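Side-chain contacts in putative cell surface hydrolase (Lactobacillus plantarum, PDB 3LP5), which probably acts as a cell-surface hydrolase with an alpha/beta-hydrolase fold, although its substrate is not known: residues D78-A81 against V82-N85; W112-F115 against L116-Y119; F152-L155 against Y156-T160. One frame throughout, in Å; residues are numbered along the deposited sequence.

The three contacts are short stretches of three helices packed side by side in an alpha/beta-hydrolase fold, the second and third at helix ends. Interaction 2 lies between the others, its centre about 9 Å from that of interaction 1 and about 10 Å from that of interaction 3; the outer two centres are about 16 Å apart. Interaction 1 meets it where Asn85 OD1 lies 3.5 Å from Phe115 CE1, and interaction 3 where a weak ion pair sets Arg118 NH1 3.3 Å from Glu154 OE2. Helix 107-118 begins within a probable nucleophile elbow (Gly104, Ser106, Gly108), which Trp112 of interaction 2 touches, so the group probably lies near the active site.

Interaction 1. Residues D78-A81 against V82-N85; sequences DKQA and VWLN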
ATOM      1  N   ASP A  78       0.700  -4.290  14.598  1.00 10.85           N
ATOM      2  CA  ASP A  78       2.070  -4.791  14.958  1.00 11.26           C
ATOM      3  C   ASP A  78       2.216  -6.270  14.576  1.00 11.40           C
ATOM      4  O   ASP A  78       3.257  -6.658  14.090  1.00 10.66           O
ATOM      5  CB  ASP A  78       2.404  -4.577  16.447  1.00 11.24           C
ATOM      6  CG  ASP A  78       2.706  -3.097  16.790  1.00 13.28           C
ATOM      7  OD1 ASP A  78       2.979  -2.260  15.898  1.00 14.76           O
ATOM      8  OD2 ASP A  78       2.665  -2.751  17.964  1.00 12.11           O
ATOM      9  N   LYS A  79       1.163  -7.081  14.771  1.00 10.63           N
ATOM     10  CA  LYS A  79       1.183  -8.498  14.297  1.00  9.68           C
ATOM     11  C   LYS A  79       1.148  -8.638  12.788  1.00  7.73           C
ATOM     12  O   LYS A  79       1.776  -9.541  12.249  1.00  7.01           O
ATOM     13  CB  LYS A  79      -0.018  -9.299  14.867  1.00  9.94           C
ATOM     14  CG  LYS A  79      -0.048  -9.362  16.383  1.00 11.41           C
ATOM     15  CD  LYS A  79      -1.340  -9.971  16.895  1.00 13.75           C
ATOM     16  CE  LYS A  79      -1.532  -9.718  18.405  1.00 15.09           C
ATOM     17  NZ  LYS A  79      -2.455 -10.754  18.989  1.00 16.92           N
ATOM     18  N   GLN A  80       0.353  -7.812  12.114  1.00  8.46           N
ATOM     19  CA  GLN A  80       0.263  -7.895  10.644  1.00  9.49           C
ATOM     20  C   GLN A  80       1.584  -7.570   9.972  1.00  9.86           C
ATOM     21  O   GLN A  80       1.899  -8.118   8.916  1.00 10.64           O
ATOM     22  CB  GLN A  80      -0.900  -7.034  10.095  1.00  9.50           C
ATOM     23  CG  GLN A  80      -2.289  -7.568  10.615  1.00  9.35           C
ATOM     24  CD  GLN A  80      -3.324  -6.412  10.872  1.00 11.68           C
ATOM     25  OE1 GLN A  80      -3.007  -5.240  10.715  1.00 10.17           O
ATOM     26  NE2 GLN A  80      -4.560  -6.766  11.225  1.00 12.42           N
ATOM     27  N   ALA A  81       2.373  -6.708  10.596  1.00 10.84           N
ATOM     28  CA  ALA A  81       3.716  -6.414  10.058  1.00 11.44           C
ATOM     29  C   ALA A  81       4.651  -7.598  10.176  1.00 11.48           C
ATOM     30  O   ALA A  81       5.391  -7.843   9.267  1.00 10.00           O
ATOM     31  CB  ALA A  81       4.307  -5.173  10.702  1.00  9.09           C
ATOM     32  N   VAL A  82       4.529  -8.381  11.257  1.00 11.72           N
ATOM     33  CA  VAL A  82       5.241  -9.641  11.388  1.00 11.47           C
ATOM     34  C   VAL A  82       4.733 -10.662  10.428  1.00 11.31           C
ATOM     35  O   VAL A  82       5.522 -11.346   9.808  1.00 12.59           O
ATOM     36  CB  VAL A  82       5.116 -10.177  12.783  1.00 12.72           C
ATOM     37  CG1 VAL A  82       5.781 -11.561  12.901  1.00 12.74           C
ATOM     38  CG2 VAL A  82       5.718  -9.145  13.809  1.00 12.98           C
ATOM     39  N   TRP A  83       3.411 -10.830  10.318  1.00 10.39           N
ATOM     40  CA  TRP A  83       2.872 -11.723   9.302  1.00  8.38           C
ATOM     41  C   TRP A  83       3.290 -11.348   7.863  1.00  9.45           C
ATOM     42  O   TRP A  83       3.561 -12.232   7.006  1.00  9.57           O
ATOM     43  CB  TRP A  83       1.322 -11.781   9.424  1.00  6.97           C
ATOM     44  CG  TRP A  83       0.859 -12.468  10.726  1.00  9.52           C
ATOM     45  CD1 TRP A  83       1.436 -13.526  11.337  1.00  9.83           C
ATOM     46  CD2 TRP A  83      -0.324 -12.145  11.491  1.00 12.59           C
ATOM     47  NE1 TRP A  83       0.726 -13.854  12.511  1.00 11.54           N
ATOM     48  CE2 TRP A  83      -0.366 -13.025  12.607  1.00 13.24           C
ATOM     49  CE3 TRP A  83      -1.373 -11.201  11.327  1.00  8.71           C
ATOM     50  CZ2 TRP A  83      -1.390 -12.948  13.585  1.00 12.31           C
ATOM     51  CZ3 TRP A  83      -2.369 -11.107  12.321  1.00  8.00           C
ATOM     52  CH2 TRP A  83      -2.397 -11.995  13.405  1.00  7.15           C
ATOM     53  N   LEU A  84       3.326 -10.048   7.567  1.00 10.08           N
ATOM     54  CA  LEU A  84       3.781  -9.591   6.229  1.00 11.00           C
ATOM     55  C   LEU A  84       5.211 -10.037   5.960  1.00 10.83           C
ATOM     56  O   LEU A  84       5.569 -10.516   4.862  1.00 11.97           O
ATOM     57  CB  LEU A  84       3.722  -8.051   6.125  1.00 10.53           C
ATOM     58  CG  LEU A  84       4.199  -7.451   4.753  1.00 10.92           C
ATOM     59  CD1 LEU A  84       3.588  -8.162   3.512  1.00 10.55           C
ATOM     60  CD2 LEU A  84       3.843  -5.973   4.667  1.00  9.99           C
ATOM     61  N   ASN A  85       6.061  -9.864   6.961  1.00 11.05           N
ATOM     62  CA  ASN A  85       7.444 -10.316   6.876  1.00 11.63           C
ATOM     63  C   ASN A  85       7.484 -11.849   6.738  1.00 11.99           C
ATOM     64  O   ASN A  85       8.272 -12.389   5.924  1.00 12.62           O
ATOM     65  CB  ASN A  85       8.144  -9.882   8.158  1.00 10.31           C
ATOM     66  CG  ASN A  85       9.652 -10.036   8.092  1.00 12.56           C
ATOM     67  OD1 ASN A  85      10.258 -10.132   7.014  1.00  9.62           O
ATOM     68  ND2 ASN A  85      10.259 -10.097   9.253  1.00 14.53           N
TER
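Trp83 turns one face of the benzene half of its indole to the aliphatic start of Lys79, one turn earlier on helix 74-92, which links two parallel strands, 62-67 and 99-105, of the alpha/beta-hydrolase sheet. This is an i to i+4 CH-pi contact: Lys79 CB sits 3.9 Å from the centroid of the six-membered ring of Trp83, only 13° off its normal. With Trp83 CG beside its backbone N (chi1 -67°), the indole is carried back along the helix, and the two side chains run side by side in the same direction. The extended lysine continues past the ring, its CD 4.2 Å from Trp83 CH2.

The same ring face also receives the Lys79 carbonyl, whose O stands 3.2 Å above the indole plane, toward the rim. That oxygen also accepts the Trp83 backbone N-H at 2.8 Å, so the one oxygen bonds the amide and lies over the ring of the same residue.

Gln80 approaches the indole obliquely, its CG 3.8 Å from Trp83 CE3. A bend at chi2 takes its amide onward, and NE2 is satisfied by the carbonyl oxygens of Asn69 and Arg71. Strand 62-67 packs against this region through Phe67, which touches both Gln80 and Trp83, and a bound sodium ion lies about 4 Å from the Trp83 side chain. Farther round the helix, Val82 turns a methyl back toward the preceding turn, with CG2 3.5 Å from Asp78 O.

Interaction 2. Residues W112-F115 against L116-Y119; sequences WTLF and LERY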
ATOM      1  N   TRP A 112       2.640  -1.992   5.591  1.00  9.79           N
ATOM      2  CA  TRP A 112       3.820  -1.848   4.714  1.00 10.18           C
ATOM      3  C   TRP A 112       4.842  -0.942   5.363  1.00 10.12           C
ATOM      4  O   TRP A 112       6.027  -1.266   5.363  1.00 10.38           O
ATOM      5  CB  TRP A 112       3.517  -1.234   3.301  1.00 10.17           C
ATOM      6  CG  TRP A 112       3.272  -2.203   2.279  1.00 10.41           C
ATOM      7  CD1 TRP A 112       2.076  -2.391   1.577  1.00 11.42           C
ATOM      8  CD2 TRP A 112       4.165  -3.244   1.837  1.00 13.30           C
ATOM      9  NE1 TRP A 112       2.222  -3.439   0.689  1.00 12.77           N
ATOM     10  CE2 TRP A 112       3.466  -4.005   0.864  1.00 12.11           C
ATOM     11  CE3 TRP A 112       5.506  -3.578   2.136  1.00 12.10           C
ATOM     12  CZ2 TRP A 112       4.060  -5.097   0.186  1.00 11.51           C
ATOM     13  CZ3 TRP A 112       6.095  -4.687   1.470  1.00 11.30           C
ATOM     14  CH2 TRP A 112       5.364  -5.425   0.511  1.00 11.20           C
ATOM     15  N   THR A 113       4.396   0.180   5.948  1.00  9.48           N
ATOM     16  CA  THR A 113       5.419   1.114   6.436  1.00 10.81           C
ATOM     17  C   THR A 113       6.264   0.516   7.548  1.00 10.27           C
ATOM     18  O   THR A 113       7.467   0.754   7.648  1.00 12.18           O
ATOM     19  CB  THR A 113       4.779   2.463   6.966  1.00 10.58           C
ATOM     20  OG1 THR A 113       4.054   3.086   5.895  1.00 11.19           O
ATOM     21  CG2 THR A 113       5.846   3.422   7.404  1.00  9.39           C
ATOM     22  N   LEU A 114       5.590  -0.137   8.483  1.00 12.07           N
ATOM     23  CA  LEU A 114       6.239  -0.680   9.635  1.00 12.42           C
ATOM     24  C   LEU A 114       7.194  -1.817   9.138  1.00 11.96           C
ATOM     25  O   LEU A 114       8.343  -1.909   9.564  1.00 11.69           O
ATOM     26  CB  LEU A 114       5.164  -1.158  10.647  1.00 12.94           C
ATOM     27  CG  LEU A 114       5.706  -1.592  12.006  1.00 18.80           C
ATOM     28  CD1 LEU A 114       6.458  -0.460  12.695  1.00 18.04           C
ATOM     29  CD2 LEU A 114       4.560  -2.128  12.913  1.00 19.79           C
ATOM     30  N   PHE A 115       6.712  -2.667   8.242  1.00 11.31           N
ATOM     31  CA  PHE A 115       7.558  -3.714   7.647  1.00 10.98           C
ATOM     32  C   PHE A 115       8.818  -3.079   7.016  1.00 12.35           C
ATOM     33  O   PHE A 115       9.926  -3.588   7.239  1.00 10.74           O
ATOM     34  CB  PHE A 115       6.776  -4.486   6.594  1.00 11.07           C
ATOM     35  CG  PHE A 115       7.639  -5.338   5.703  1.00  9.41           C
ATOM     36  CD1 PHE A 115       8.036  -6.603   6.112  1.00  8.68           C
ATOM     37  CD2 PHE A 115       8.090  -4.851   4.490  1.00  7.64           C
ATOM     38  CE1 PHE A 115       8.874  -7.390   5.307  1.00  9.27           C
ATOM     39  CE2 PHE A 115       8.971  -5.618   3.697  1.00  9.89           C
ATOM     40  CZ  PHE A 115       9.337  -6.873   4.111  1.00  9.45           C
ATOM     41  N   LEU A 116       8.647  -1.954   6.271  1.00 11.31           N
ATOM     42  CA  LEU A 116       9.789  -1.377   5.570  1.00 11.64           C
ATOM     43  C   LEU A 116      10.799  -0.767   6.538  1.00 11.37           C
ATOM     44  O   LEU A 116      12.006  -0.849   6.305  1.00 12.32           O
ATOM     45  CB  LEU A 116       9.386  -0.357   4.533  1.00 11.37           C
ATOM     46  CG  LEU A 116       8.493  -0.935   3.429  1.00 12.91           C
ATOM     47  CD1 LEU A 116       7.957   0.265   2.681  1.00 15.55           C
ATOM     48  CD2 LEU A 116       9.258  -1.918   2.467  1.00 12.45           C
ATOM     49  N   GLU A 117      10.299  -0.211   7.643  1.00 10.31           N
ATOM     50  CA  GLU A 117      11.165   0.455   8.631  1.00 11.00           C
ATOM     51  C   GLU A 117      11.955  -0.573   9.442  1.00 12.23           C
ATOM     52  O   GLU A 117      13.098  -0.294   9.791  1.00 11.15           O
ATOM     53  CB  GLU A 117      10.338   1.247   9.666  1.00 10.86           C
ATOM     54  CG  GLU A 117       9.683   2.447   9.095  1.00 11.98           C
ATOM     55  CD  GLU A 117       8.801   3.152  10.093  1.00 13.43           C
ATOM     56  OE1 GLU A 117       8.300   2.507  10.999  1.00 14.66           O
ATOM     57  OE2 GLU A 117       8.624   4.366   9.991  1.00 14.60           O
ATOM     58  N   ARG A 118      11.320  -1.718   9.767  1.00 11.15           N
ATOM     59  CA  ARG A 118      11.870  -2.684  10.733  1.00 12.41           C
ATOM     60  C   ARG A 118      12.341  -4.026  10.172  1.00 12.76           C
ATOM     61  O   ARG A 118      13.312  -4.614  10.701  1.00 13.05           O
ATOM     62  CB  ARG A 118      10.852  -2.926  11.844  1.00 12.98           C
ATOM     63  CG  ARG A 118      10.447  -1.636  12.553  1.00 14.25           C
ATOM     64  CD  ARG A 118       9.730  -1.964  13.824  1.00 22.03           C
ATOM     65  NE  ARG A 118      10.708  -2.163  14.898  1.00 26.12           N
ATOM     66  CZ  ARG A 118      10.393  -2.395  16.171  1.00 30.13           C
ATOM     67  NH1 ARG A 118       9.109  -2.465  16.508  1.00 28.02           N
ATOM     68  NH2 ARG A 118      11.362  -2.530  17.108  1.00 28.02           N
ATOM     69  N   TYR A 119      11.678  -4.517   9.112  1.00 10.74           N
ATOM     70  CA  TYR A 119      11.843  -5.929   8.754  1.00 10.70           C
ATOM     71  C   TYR A 119      12.421  -6.166   7.377  1.00 10.69           C
ATOM     72  O   TYR A 119      12.974  -7.237   7.099  1.00 11.56           O
ATOM     73  CB  TYR A 119      10.491  -6.657   8.889  1.00  9.81           C
ATOM     74  CG  TYR A 119       9.904  -6.543  10.281  1.00 11.32           C
ATOM     75  CD1 TYR A 119      10.717  -6.656  11.397  1.00 10.76           C
ATOM     76  CD2 TYR A 119       8.509  -6.302  10.469  1.00 10.79           C
ATOM     77  CE1 TYR A 119      10.181  -6.503  12.695  1.00 13.10           C
ATOM     78  CE2 TYR A 119       7.982  -6.172  11.752  1.00 11.92           C
ATOM     79  CZ  TYR A 119       8.822  -6.287  12.841  1.00 14.30           C
ATOM     80  OH  TYR A 119       8.312  -6.232  14.106  1.00 20.28           O
TER
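In the beta-alpha-beta unit formed by strand 99-105, helix 107-118 and strand 127-134, the last turns of the helix are packed by Phe115 against Leu116 and Tyr119. The helix starts at the probable nucleophile elbow of the alpha/beta-hydrolase fold, and Trp112 touches that elbow.

The two ortho carbons of the Phe115 ring meet different partners. CD1 meets Tyr119 CB at 3.7 Å, while CD2 meets the Leu116 methyl CD2, also at 3.7 Å; both neighbours come in at a slant. The ring reaches this place because CG lies opposite the backbone N (chi1 166°), swinging it toward the C-terminal end of the helix. The same Leu116 CD2 touches a second aromatic ring, lying 4.1 Å from Trp112 CE3, so a single methyl is shared by an indole and a phenyl group. Beyond these segments, Phe88 of helix 74-92 meets the Phe115 ring with the planes inclined at about 60°.

On another side of the helix, Leu114 and Arg118 run alongside each other in the same direction, with Leu114 CD1 3.8 Å from Arg118 CD. The arginine bends at chi3 (86°), and its charged end makes a cation-pi contact with Tyr158. Glu117 crosses Thr113 at a slant, bringing OE2 to 3.9 Å from the threonine methyl CG2, whereas the hydroxyl of Thr113 is bound to the carbonyl of Gly109. Four i to i+4 backbone hydrogen bonds hold these groups in step, and in the final one Tyr119 N reaches Phe115 O at 2.7 Å.

Interaction 3. Residues F152-L155 against Y156-T160; sequences FKEL and YRYRT
Tyr156 packs against Phe152, one turn earlier, and has the largest share of this contact in helix 150-157; Leu155 and Glu154 contribute the next largest shares. The two aromatic side chains lie alongside each other and point the same way, since each has CG opposite its backbone N (chi1 175° for Phe152). Their planes are nearly parallel, 24° apart, but with the centroids 5.4 Å from each other the rings are slid apart and barely overlap. The closer fit is a CH-pi contact, with Tyr156 CB over the face of the Phe152 ring, 4.1 Å from its centroid. Phe152 CZ in turn meets Tyr156 CD1 at 3.7 Å.

The guanidinium of Arg159 returns over the Tyr156 ring, its NH1 3.6 Å above the centre of the plane. NH1 also donates to Tyr156 O at 2.8 Å, a bond lying within the guanidinium plane. Arg159 N reaches this same oxygen from the opposite face of the carbonyl, so two bonds grip it just as the chain leaves the helix at Tyr158.

The extended side chain of Glu154 passes Tyr158, its CG 4.0 Å from Tyr158 CD2, with carboxylate and ring planes 67° apart. Tyr158 N closes that turn on Glu154 O, at a longer 3.3 Å. Leu155 packs on residues outside the contact, among them Tyr138 of a loop.

Helix 150-157 connects strands 127-134 and 167-172; outside that unit, Leu155 touches Glu117 of helix 107-118 and Ile194 of helix 191-195, while Phe152 meets Tyr190 edge-to-face and packs on Tyr193, so this turn packs on both helix 107-118 and helix 191-195.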
ATOM      1  N   PHE A 152       1.199   6.211  15.566  1.00 12.40           N
ATOM      2  CA  PHE A 152       2.073   7.114  14.849  1.00 11.27           C
ATOM      3  C   PHE A 152       3.452   7.210  15.560  1.00 10.88           C
ATOM      4  O   PHE A 152       4.473   7.308  14.905  1.00 12.47           O
ATOM      5  CB  PHE A 152       1.477   8.518  14.837  1.00 10.44           C
ATOM      6  CG  PHE A 152       2.406   9.542  14.210  1.00 14.07           C
ATOM      7  CD1 PHE A 152       2.617   9.557  12.835  1.00 11.63           C
ATOM      8  CD2 PHE A 152       3.124  10.424  15.016  1.00 11.91           C
ATOM      9  CE1 PHE A 152       3.480  10.487  12.242  1.00 12.88           C
ATOM     10  CE2 PHE A 152       4.003  11.341  14.441  1.00 16.89           C
ATOM     11  CZ  PHE A 152       4.179  11.364  13.030  1.00 13.47           C
ATOM     12  N   LYS A 153       3.473   7.163  16.881  1.00 10.72           N
ATOM     13  CA  LYS A 153       4.754   7.246  17.653  1.00 11.31           C
ATOM     14  C   LYS A 153       5.688   6.126  17.205  1.00 12.05           C
ATOM     15  O   LYS A 153       6.880   6.367  17.030  1.00 12.55           O
ATOM     16  CB  LYS A 153       4.491   7.163  19.164  1.00 12.05           C
ATOM     17  CG  LYS A 153       3.937   8.523  19.722  1.00 13.76           C
ATOM     18  CD  LYS A 153       3.721   8.453  21.266  1.00 18.06           C
ATOM     19  CE  LYS A 153       2.852   9.601  21.773  1.00 22.84           C
ATOM     20  NZ  LYS A 153       2.583   9.456  23.254  1.00 24.06           N
ATOM     21  N   GLU A 154       5.141   4.938  16.953  1.00 10.67           N
ATOM     22  CA  GLU A 154       5.966   3.825  16.558  1.00 12.07           C
ATOM     23  C   GLU A 154       6.416   4.006  15.103  1.00 11.73           C
ATOM     24  O   GLU A 154       7.580   3.843  14.829  1.00 12.95           O
ATOM     25  CB  GLU A 154       5.224   2.485  16.746  1.00 12.99           C
ATOM     26  CG  GLU A 154       6.074   1.261  16.308  1.00 15.42           C
ATOM     27  CD  GLU A 154       5.363  -0.089  16.340  1.00 19.97           C
ATOM     28  OE1 GLU A 154       4.105  -0.192  16.215  1.00 29.08           O
ATOM     29  OE2 GLU A 154       6.076  -1.087  16.413  1.00 23.25           O
ATOM     30  N   LEU A 155       5.529   4.369  14.180  1.00 10.18           N
ATOM     31  CA  LEU A 155       5.971   4.650  12.784  1.00 10.54           C
ATOM     32  C   LEU A 155       6.975   5.805  12.698  1.00 11.59           C
ATOM     33  O   LEU A 155       7.864   5.767  11.853  1.00 10.94           O
ATOM     34  CB  LEU A 155       4.815   4.977  11.872  1.00  9.78           C
ATOM     35  CG  LEU A 155       3.718   3.904  11.845  1.00 10.73           C
ATOM     36  CD1 LEU A 155       2.466   4.391  11.100  1.00 10.88           C
ATOM     37  CD2 LEU A 155       4.297   2.690  11.063  1.00 11.86           C
ATOM     38  N   TYR A 156       6.850   6.802  13.572  1.00 10.62           N
ATOM     39  CA  TYR A 156       7.758   7.961  13.444  1.00 11.48           C
ATOM     40  C   TYR A 156       9.088   7.575  14.046  1.00 11.93           C
ATOM     41  O   TYR A 156      10.153   7.879  13.514  1.00 12.41           O
ATOM     42  CB  TYR A 156       7.162   9.125  14.219  1.00 11.26           C
ATOM     43  CG  TYR A 156       7.886  10.422  14.090  1.00 13.13           C
ATOM     44  CD1 TYR A 156       7.875  11.123  12.886  1.00 15.59           C
ATOM     45  CD2 TYR A 156       8.555  10.979  15.182  1.00 18.35           C
ATOM     46  CE1 TYR A 156       8.531  12.386  12.752  1.00 13.72           C
ATOM     47  CE2 TYR A 156       9.232  12.242  15.071  1.00 18.53           C
ATOM     48  CZ  TYR A 156       9.233  12.923  13.836  1.00 18.06           C
ATOM     49  OH  TYR A 156       9.895  14.166  13.729  1.00 16.49           O
ATOM     50  N   ARG A 157       9.037   6.819  15.133  1.00 12.63           N
ATOM     51  CA  ARG A 157      10.276   6.430  15.814  1.00 14.27           C
ATOM     52  C   ARG A 157      11.199   5.600  14.919  1.00 12.93           C
ATOM     53  O   ARG A 157      12.435   5.664  15.051  1.00 12.36           O
ATOM     54  CB  ARG A 157       9.975   5.612  17.085  1.00 15.22           C
ATOM     55  CG  ARG A 157      11.263   5.370  17.921  1.00 23.67           C
ATOM     56  CD  ARG A 157      11.158   4.175  18.905  1.00 31.81           C
ATOM     57  NE  ARG A 157      12.449   3.442  19.130  1.00 43.96           N
ATOM     58  CZ  ARG A 157      13.725   3.887  18.961  1.00 47.18           C
ATOM     59  NH1 ARG A 157      14.033   5.131  18.559  1.00 48.10           N
ATOM     60  NH2 ARG A 157      14.736   3.053  19.220  1.00 49.59           N
ATOM     61  N   TYR A 158      10.624   4.781  14.047  1.00 10.89           N
ATOM     62  CA  TYR A 158      11.473   3.947  13.219  1.00 12.22           C
ATOM     63  C   TYR A 158      11.640   4.427  11.776  1.00 11.09           C
ATOM     64  O   TYR A 158      12.141   3.670  10.923  1.00 13.53           O
ATOM     65  CB  TYR A 158      11.006   2.473  13.238  1.00 12.11           C
ATOM     66  CG  TYR A 158      11.123   1.914  14.607  1.00 17.96           C
ATOM     67  CD1 TYR A 158      12.390   1.721  15.169  1.00 23.01           C
ATOM     68  CD2 TYR A 158       9.985   1.654  15.384  1.00 21.03           C
ATOM     69  CE1 TYR A 158      12.531   1.226  16.443  1.00 25.43           C
ATOM     70  CE2 TYR A 158      10.116   1.154  16.675  1.00 24.70           C
ATOM     71  CZ  TYR A 158      11.396   0.950  17.180  1.00 26.23           C
ATOM     72  OH  TYR A 158      11.589   0.475  18.428  1.00 30.20           O
ATOM     73  N   ARG A 159      11.282   5.661  11.502  1.00 11.61           N
ATOM     74  CA  ARG A 159      11.235   6.154  10.098  1.00 10.91           C
ATOM     75  C   ARG A 159      12.617   6.162   9.505  1.00 11.35           C
ATOM     76  O   ARG A 159      12.724   6.045   8.294  1.00 10.91           O
ATOM     77  CB  ARG A 159      10.609   7.566  10.031  1.00 10.73           C
ATOM     78  CG  ARG A 159      11.533   8.654  10.727  1.00 11.52           C
ATOM     79  CD  ARG A 159      10.812  10.023  10.907  1.00 13.74           C
ATOM     80  NE  ARG A 159      11.713  11.049  11.434  1.00 12.56           N
ATOM     81  CZ  ARG A 159      12.185  11.098  12.693  1.00 15.81           C
ATOM     82  NH1 ARG A 159      11.860  10.156  13.619  1.00 18.77           N
ATOM     83  NH2 ARG A 159      13.005  12.089  13.049  1.00 15.83           N
ATOM     84  N   THR A 160      13.685   6.311  10.319  1.00 10.90           N
ATOM     85  CA  THR A 160      15.027   6.274   9.751  1.00 14.31           C
ATOM     86  C   THR A 160      15.426   4.883   9.200  1.00 15.43           C
ATOM     87  O   THR A 160      16.373   4.770   8.418  1.00 16.50           O
ATOM     88  CB  THR A 160      16.121   6.780  10.685  1.00 13.79           C
ATOM     89  OG1 THR A 160      16.182   5.944  11.843  1.00 14.55           O
ATOM     90  CG2 THR A 160      15.831   8.212  11.103  1.00 16.27           C
TER